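Local coordinates for putative transcriptional regulator protein (PDB 3ER6) that is probably a DNA-binding transcription factor of the AraC type, represented here by its DJ-1/PfpI-like domain without the helix-turn-helix part, at residues G125-Q129 / N130-M134; A139-F142 / G143-P147. The protein carries 1 engineered substitution. All coordinates share one frame; numbering follows the deposited sequence.

In the fold
Both contacts are local and lie in series along the chain. Interaction 1 is the loop that leaves helix 117-124 and enters strand 131-132; interaction 2 is the last turns of helix 136-145, which follows that strand and leads on to strand 150-151 in a beta-alpha-beta unit. In interaction 1 a leucine and an alanine are buried, while Gln128 and Gln129 lie at the surface; in interaction 2 two phenylalanines are buried and His140 and Glu144 exposed. Helical hydrogen bonds dominate interaction 2; interaction 1 has no clear one across its segments and rests on Leu127 against Lys131 O and Ala132 CB. The two touch at Ala132 CB and Phe142 CZ, 3.8 Å apart, and at Met134 CG and Ala139 N.

Interaction 1. Residues G125-Q129 / N130-M134; sequences GLLQQ and NKAVM
Asn130, with positive phi (52°), turns the chain out of the loop and sends its side chain back over it, so that ND2 stands 3.3 Å from Leu127 O; its side chain also touches Glu148. At Lys131 the chain becomes extended. The lysine CG rests 3.5 Å from Gln129 O, and farther out its aliphatic chain crosses the glutamine amide at a slant, CD being 4.2 Å from Gln129 OE1. Gln129 itself bonds through N to Asp160 OD2 of strand 157-160. Here the loop after helix 117-124, which ends in a Schellman motif at Gly125, passes into strand 131-132, paired in parallel with strand 150-151 through backbone bonds of Asn130 and Ala132 to Met150. Leu127 reaches along the start of this strand: with CG anti to its own carbonyl carbon (chi1 -67°), it brings CD1 to 3.7 Å from Lys131 O and CD2 to 3.9 Å from the same oxygen. Ala132 ends the contact, its CB 4.1 Å from Leu127 CD1. Both of these apolar groups are buried against strand 163-166, Leu127 on Val163 and Ala132 on Leu165.

Interaction 2. Residues A139-F142 / G143-P147; sequences AHLF and GELFP
His140 O is gripped twice: Glu144 N donates to it at 2.9 Å in the carbonyl plane, and a water donates from 2.8 Å. The first is an i to i+4 bond of helix 136-145, the crossover helix of a beta-alpha-beta unit between strands 131-132 and 150-151. The water also donates to Glu144 OE2, so it bridges the carbonyl to the carboxylate one turn on. Bent at chi2, the glutamate brings its carboxylate back alongside the imidazole, the two planes 29° apart and stacked, with Glu144 CD 3.5 Å from His140 NE2. The same pattern of backbone bonds starts one residue earlier, Gly143 N to Ala139 O, and continues with Leu145 N to Leu141 O and Phe146 N to Phe142 O, where Phe146 is the first residue to leave helical geometry. Beside the histidine-glutamate pair, Leu141 and Leu145 meet at their branches, CG to CD1 3.8 Å; Leu141 also rests on Pro86 and Leu87 of helix 86-89. The buried flank belongs to the phenylalanines. Phe142 has CG anti to its backbone N (chi1 -166°), which carries its ring out to Phe119 of helix 117-124, met edge-to-face. Phe146 comes across it from the next turn, centroids 5.0 Å apart and planes at 46°, and sets CD2 over the centre of one Phe142 face, 3.7 Å above the plane.

Interaction 1. Residues G125-Q129 / N130-M134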
loop_
_atom_site.group_PDB
_atom_site.type_symbol
_atom_site.label_atom_id
_atom_site.label_comp_id
_atom_site.label_asym_id
_atom_site.label_seq_id
_atom_site.Cartn_x
_atom_site.Cartn_y
_atom_site.Cartn_z
ATOM N N GLY A 125 25.175 -1.708 -7.427
ATOM C CA GLY A 125 26.317 -1.082 -6.774
ATOM C C GLY A 125 26.100 0.325 -6.250
ATOM O O GLY A 125 27.073 1.046 -6.004
ATOM N N LEU A 126 24.844 0.727 -6.029
ATOM C CA LEU A 126 24.567 2.113 -5.587
ATOM C C LEU A 126 24.993 2.444 -4.149
ATOM O O LEU A 126 25.154 3.615 -3.804
ATOM C CB LEU A 126 23.085 2.475 -5.722
ATOM C CG LEU A 126 22.451 2.161 -7.092
ATOM C CD1 LEU A 126 21.008 2.785 -7.126
ATOM C CD2 LEU A 126 23.318 2.680 -8.306
ATOM N N LEU A 127 25.121 1.424 -3.323
ATOM C CA LEU A 127 25.479 1.609 -1.930
ATOM C C LEU A 127 26.974 1.905 -1.805
ATOM O O LEU A 127 27.799 1.050 -2.111
ATOM C CB LEU A 127 25.058 0.379 -1.143
ATOM C CG LEU A 127 23.511 0.235 -1.073
ATOM C CD1 LEU A 127 23.159 -1.213 -0.614
ATOM C CD2 LEU A 127 22.837 1.309 -0.145
ATOM N N GLN A 128 27.311 3.119 -1.381
ATOM C CA GLN A 128 28.712 3.535 -1.248
ATOM C C GLN A 128 29.439 2.762 -0.136
ATOM O O GLN A 128 30.625 2.470 -0.251
ATOM C CB GLN A 128 28.777 5.027 -1.023
ATOM C CG GLN A 128 30.189 5.565 -0.666
ATOM C CD GLN A 128 31.231 5.504 -1.824
ATOM O OE1 GLN A 128 31.657 6.542 -2.377
ATOM N NE2 GLN A 128 31.646 4.298 -2.165
ATOM N N GLN A 129 28.711 2.403 0.918
ATOM C CA GLN A 129 29.292 1.772 2.108
ATOM C C GLN A 129 29.056 0.275 2.184
ATOM O O GLN A 129 29.450 -0.408 3.178
ATOM C CB GLN A 129 28.710 2.414 3.356
ATOM C CG GLN A 129 29.091 3.873 3.530
ATOM C CD GLN A 129 29.005 4.284 5.006
ATOM O OE1 GLN A 129 28.836 3.426 5.901
ATOM N NE2 GLN A 129 29.105 5.583 5.272
ATOM N N ASN A 130 28.379 -0.259 1.177
ATOM C CA ASN A 130 28.084 -1.671 1.201
ATOM C C ASN A 130 27.423 -2.143 2.507
ATOM O O ASN A 130 27.727 -3.233 2.982
ATOM C CB ASN A 130 29.335 -2.532 0.919
ATOM C CG ASN A 130 29.569 -2.742 -0.595
ATOM O OD1 ASN A 130 30.456 -3.502 -1.004
ATOM N ND2 ASN A 130 28.799 -2.032 -1.428
ATOM N N LYS A 131 26.461 -1.377 3.023
ATOM C CA LYS A 131 25.586 -1.901 4.081
ATOM C C LYS A 131 24.107 -1.795 3.694
ATOM O O LYS A 131 23.707 -0.838 3.045
ATOM C CB LYS A 131 25.817 -1.162 5.412
ATOM C CG LYS A 131 27.278 -1.199 5.841
ATOM C CD LYS A 131 27.534 -0.346 7.070
ATOM C CE LYS A 131 28.838 -0.818 7.750
ATOM N NZ LYS A 131 28.834 -0.556 9.226
ATOM N N ALA A 132 23.288 -2.751 4.103
ATOM C CA ALA A 132 21.888 -2.706 3.665
ATOM C C ALA A 132 21.004 -3.231 4.756
ATOM O O ALA A 132 21.477 -3.647 5.813
ATOM C CB ALA A 132 21.685 -3.574 2.400
ATOM N N VAL A 133 19.720 -3.270 4.446
ATOM C CA VAL A 133 18.717 -3.869 5.342
ATOM C C VAL A 133 17.837 -4.839 4.529
ATOM O O VAL A 133 17.614 -4.629 3.349
ATOM C CB VAL A 133 17.843 -2.740 5.984
ATOM C CG1 VAL A 133 18.710 -1.844 6.890
ATOM C CG2 VAL A 133 17.116 -1.882 4.883
ATOM N N MET A 134 17.330 -5.907 5.139
ATOM C CA MET A 134 16.319 -6.689 4.434
ATOM C C MET A 134 15.438 -7.305 5.487
ATOM O O MET A 134 15.924 -7.518 6.623
ATOM C CB MET A 134 16.961 -7.753 3.529
ATOM C CG MET A 134 15.980 -8.657 2.740
ATOM S SD MET A 134 14.610 -7.847 1.773
ATOM C CE MET A 134 15.544 -6.694 0.860
#

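Interaction 2. Residues A139-F142 / G143-P147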
loop_
_atom_site.group_PDB
_atom_site.type_symbol
_atom_site.label_atom_id
_atom_site.label_comp_id
_atom_site.label_asym_id
_atom_site.label_seq_id
_atom_site.Cartn_x
_atom_site.Cartn_y
_atom_site.Cartn_z
ATOM N N ALA A 139 16.079 -12.215 3.907
ATOM C CA ALA A 139 17.428 -11.891 4.377
ATOM C C ALA A 139 18.470 -12.962 4.035
ATOM O O ALA A 139 19.636 -12.645 3.689
ATOM C CB ALA A 139 17.465 -11.609 5.893
ATOM N N HIS A 140 18.069 -14.234 4.135
ATOM C CA HIS A 140 18.993 -15.307 3.756
ATOM C C HIS A 140 19.456 -15.178 2.295
ATOM O O HIS A 140 20.638 -15.214 1.990
ATOM C CB HIS A 140 18.364 -16.685 3.969
ATOM C CG HIS A 140 19.287 -17.799 3.589
ATOM N ND1 HIS A 140 20.355 -18.182 4.380
ATOM C CD2 HIS A 140 19.357 -18.559 2.470
ATOM C CE1 HIS A 140 21.019 -19.155 3.778
ATOM N NE2 HIS A 140 20.436 -19.398 2.617
ATOM N N LEU A 141 18.498 -15.027 1.388
ATOM C CA LEU A 141 18.818 -14.903 -0.030
ATOM C C LEU A 141 19.728 -13.709 -0.281
ATOM O O LEU A 141 20.726 -13.829 -1.004
ATOM C CB LEU A 141 17.545 -14.831 -0.878
ATOM C CG LEU A 141 17.737 -14.700 -2.399
ATOM C CD1 LEU A 141 18.466 -15.922 -2.983
ATOM C CD2 LEU A 141 16.379 -14.552 -3.094
ATOM N N PHE A 142 19.394 -12.562 0.308
ATOM C CA PHE A 142 20.263 -11.384 0.172
ATOM C C PHE A 142 21.700 -11.754 0.601
ATOM O O PHE A 142 22.680 -11.367 -0.045
ATOM C CB PHE A 142 19.784 -10.250 1.045
ATOM C CG PHE A 142 20.416 -8.933 0.707
ATOM C CD1 PHE A 142 19.821 -8.102 -0.231
ATOM C CD2 PHE A 142 21.604 -8.532 1.317
ATOM C CE1 PHE A 142 20.398 -6.884 -0.565
ATOM C CE2 PHE A 142 22.184 -7.312 1.000
ATOM C CZ PHE A 142 21.557 -6.487 0.030
ATOM N N GLY A 143 21.813 -12.484 1.703
ATOM C CA GLY A 143 23.141 -12.969 2.141
ATOM C C GLY A 143 23.837 -13.879 1.133
ATOM O O GLY A 143 25.042 -13.802 0.968
ATOM N N GLU A 144 23.088 -14.743 0.464
ATOM C CA GLU A 144 23.652 -15.613 -0.572
ATOM C C GLU A 144 24.125 -14.821 -1.784
ATOM O O GLU A 144 25.229 -15.031 -2.291
ATOM C CB GLU A 144 22.628 -16.662 -0.992
ATOM C CG GLU A 144 22.141 -17.526 0.170
ATOM C CD GLU A 144 23.288 -18.277 0.889
ATOM O OE1 GLU A 144 23.461 -19.485 0.594
ATOM O OE2 GLU A 144 24.005 -17.691 1.752
ATOM N N LEU A 145 23.329 -13.839 -2.219
ATOM C CA LEU A 145 23.687 -13.059 -3.419
ATOM C C LEU A 145 24.727 -11.966 -3.212
ATOM O O LEU A 145 25.504 -11.648 -4.135
ATOM C CB LEU A 145 22.391 -12.505 -4.101
ATOM C CG LEU A 145 21.338 -13.583 -4.381
ATOM C CD1 LEU A 145 19.993 -12.989 -4.926
ATOM C CD2 LEU A 145 21.916 -14.553 -5.368
ATOM N N PHE A 146 24.676 -11.316 -2.045
ATOM C CA PHE A 146 25.507 -10.165 -1.758
ATOM C C PHE A 146 26.222 -10.398 -0.429
ATOM O O PHE A 146 26.022 -9.637 0.533
ATOM C CB PHE A 146 24.648 -8.877 -1.699
ATOM C CG PHE A 146 23.801 -8.673 -2.946
ATOM C CD1 PHE A 146 24.387 -8.271 -4.152
ATOM C CD2 PHE A 146 22.424 -8.965 -2.918
ATOM C CE1 PHE A 146 23.612 -8.143 -5.322
ATOM C CE2 PHE A 146 21.631 -8.852 -4.073
ATOM C CZ PHE A 146 22.232 -8.448 -5.284
ATOM N N PRO A 147 27.075 -11.442 -0.358
ATOM C CA PRO A 147 27.664 -11.676 0.958
ATOM C C PRO A 147 28.605 -10.553 1.324
ATOM O O PRO A 147 28.920 -10.398 2.501
ATOM C CB PRO A 147 28.410 -13.022 0.801
ATOM C CG PRO A 147 28.721 -13.074 -0.681
ATOM C CD PRO A 147 27.435 -12.466 -1.324
HETATM O O HOH W 1 22.791 -16.074 3.539
#